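Local coordinates for protein PHOX (PDB 4A9V) that acts as an alkaline phosphatase, a beta-propeller enzyme that removes phosphate from phosphomonoesters with a complex iron-calcium cofactor, at residues 62-67 with 120-125. Numbering follows the deposited sequence.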
loop_
_atom_site.group_PDB
_atom_site.type_symbol
_atom_site.label_atom_id
_atom_site.label_comp_id
_atom_site.label_asym_id
_atom_site.label_seq_id
_atom_site.Cartn_x
_atom_site.Cartn_y
_atom_site.Cartn_z
ATOM N N VAL A 62 6.806 -4.712 21.031
ATOM C CA VAL A 62 5.566 -4.405 21.747
ATOM C C VAL A 62 5.217 -2.914 21.673
ATOM O O VAL A 62 4.401 -2.415 22.446
ATOM C CB VAL A 62 5.605 -4.872 23.226
ATOM C CG1 VAL A 62 5.674 -6.390 23.295
ATOM C CG2 VAL A 62 6.758 -4.236 23.988
ATOM N N GLN A 63 5.796 -2.233 20.687
ATOM C CA GLN A 63 5.523 -0.823 20.423
ATOM C C GLN A 63 4.999 -0.669 19.001
ATOM O O GLN A 63 5.330 -1.453 18.116
ATOM C CB GLN A 63 6.802 0.011 20.578
ATOM C CG GLN A 63 7.269 0.138 22.018
ATOM C CD GLN A 63 8.716 0.578 22.143
ATOM O OE1 GLN A 63 9.543 0.368 21.240
ATOM N NE2 GLN A 63 9.054 1.114 23.304
ATOM N N PHE A 64 4.176 0.352 18.797
ATOM C CA PHE A 64 3.728 0.719 17.466
ATOM C C PHE A 64 4.933 0.771 16.525
ATOM O O PHE A 64 5.976 1.330 16.860
ATOM C CB PHE A 64 3.022 2.076 17.513
ATOM C CG PHE A 64 2.203 2.382 16.294
ATOM C CD1 PHE A 64 0.992 1.742 16.085
ATOM C CD2 PHE A 64 2.605 3.358 15.404
ATOM C CE1 PHE A 64 0.208 2.058 14.996
ATOM C CE2 PHE A 64 1.828 3.679 14.306
ATOM C CZ PHE A 64 0.629 3.021 14.098
ATOM N N GLY A 65 4.783 0.167 15.352
ATOM C CA GLY A 65 5.884 0.050 14.412
ATOM C C GLY A 65 6.191 1.363 13.727
ATOM O O GLY A 65 5.576 2.401 13.999
ATOM N N ASP A 66 7.197 1.320 12.861
ATOM C CA ASP A 66 7.699 2.507 12.182
ATOM C C ASP A 66 6.986 2.698 10.841
ATOM O O ASP A 66 6.259 1.823 10.367
ATOM C CB ASP A 66 9.217 2.381 11.995
ATOM C CG ASP A 66 9.936 3.727 11.954
ATOM O OD1 ASP A 66 9.259 4.777 11.874
ATOM O OD2 ASP A 66 11.189 3.712 11.964
ATOM N N ASN A 67 7.165 3.876 10.260
ATOM C CA ASN A 67 6.693 4.191 8.923
ATOM C C ASN A 67 5.307 3.617 8.628
ATOM O O ASN A 67 5.104 2.898 7.649
ATOM C CB ASN A 67 7.742 3.814 7.876
ATOM C CG ASN A 67 8.954 4.729 7.934
ATOM O OD1 ASN A 67 8.903 5.803 8.533
ATOM N ND2 ASN A 67 10.047 4.317 7.309
ATOM N N SER A 120 0.446 -3.175 13.127
ATOM C CA SER A 120 0.022 -2.846 14.486
ATOM C C SER A 120 -1.502 -2.833 14.522
ATOM O O SER A 120 -2.131 -2.072 13.791
ATOM C CB SER A 120 0.539 -1.460 14.867
ATOM O OG SER A 120 1.944 -1.400 14.842
ATOM N N VAL A 121 -2.091 -3.712 15.329
ATOM C CA VAL A 121 -3.526 -3.684 15.588
ATOM C C VAL A 121 -3.761 -2.939 16.893
ATOM O O VAL A 121 -3.098 -3.221 17.894
ATOM C CB VAL A 121 -4.116 -5.105 15.708
ATOM C CG1 VAL A 121 -5.620 -5.045 15.936
ATOM C CG2 VAL A 121 -3.793 -5.929 14.473
ATOM N N ILE A 122 -4.626 -1.928 16.841
ATOM C CA ILE A 122 -4.924 -1.113 18.011
ATOM C C ILE A 122 -6.421 -0.941 18.194
ATOM O O ILE A 122 -7.179 -0.932 17.227
ATOM C CB ILE A 122 -4.251 0.273 17.935
ATOM C CG1 ILE A 122 -4.815 1.117 16.786
ATOM C CG2 ILE A 122 -2.738 0.126 17.835
ATOM C CD1 ILE A 122 -4.288 2.539 16.773
ATOM N N GLU A 123 -6.845 -0.786 19.444
ATOM C CA GLU A 123 -8.186 -0.327 19.750
ATOM C C GLU A 123 -8.212 1.186 19.858
ATOM O O GLU A 123 -7.322 1.794 20.463
ATOM C CB GLU A 123 -8.687 -0.954 21.052
ATOM C CG GLU A 123 -10.091 -0.481 21.402
ATOM C CD GLU A 123 -10.675 -1.086 22.658
ATOM O OE1 GLU A 123 -10.276 -2.203 23.038
ATOM O OE2 GLU A 123 -11.660 -0.508 23.159
ATOM N N VAL A 124 -9.268 1.779 19.307
ATOM C CA VAL A 124 -9.578 3.178 19.542
ATOM C C VAL A 124 -10.977 3.292 20.138
ATOM O O VAL A 124 -11.853 2.460 19.885
ATOM C CB VAL A 124 -9.455 4.015 18.247
ATOM C CG1 VAL A 124 -8.008 4.040 17.791
ATOM C CG2 VAL A 124 -10.348 3.477 17.142
ATOM N N GLN A 125 -11.171 4.308 20.964
ATOM C CA GLN A 125 -12.447 4.542 21.621
ATOM C C GLN A 125 -12.775 6.016 21.496
ATOM O O GLN A 125 -11.893 6.872 21.580
ATOM C CB GLN A 125 -12.373 4.162 23.102
ATOM C CG GLN A 125 -12.635 2.693 23.399
ATOM C CD GLN A 125 -12.555 2.374 24.883
ATOM O OE1 GLN A 125 -12.539 3.277 25.722
ATOM N NE2 GLN A 125 -12.372 1.095 25.204
#
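The ring of Phe-64 and the hydroxymethyl group of Ser-120 meet where the loop 62-67 passes the beginning of 120-125, a good example of how one short side chain can serve a loop through both its carbon and its oxygen. The apolar half of the contact belongs to the carbon: Ser-120 CB sits 3.5 Å from Phe-64 CD1 and equally near CE1, approaching the ring obliquely along one flank. Phe-64 can offer that flank because its CG lies anti to the backbone N (chi1 -164°), which swings the ring over the strand although the bond to CB heads neither toward the strand nor away from it. Further along, Ile-122 adds a looser apolar touch, its CG2 methyl standing 4.4 Å from Phe-64 CD1. The same ring packs on Ile-87 of strand 82-89 and Ile-36 of strand 30-37.

In the fold, strand 118-127 is an inner member of a four-stranded antiparallel blade of the propeller, between strands 82-89 and 130-144, while 62-67 is the loop leading into strand 68-76, the blade's first strand. Phe-64 thus fills space between this blade and the one containing strand 30-37. Were Phe-64 cut back to an alanine, Ser-120 CB, Ile-122, Ile-87 and Ile-36 would probably be left facing a gap where the ring had been.

The polar half is a single, long but nearly straight hydrogen bond from the backbone N of Gly-65 to Ser-120 OG, 3.3 Å with an N-H...O angle of 169°. The serine oxygen is set beside its own backbone N (chi1 -61°), a rotation that presents it to the loop. Its stronger partner is Asn-89 OD1, so the buried hydroxyl links the incoming loop to the end of strand 82-89.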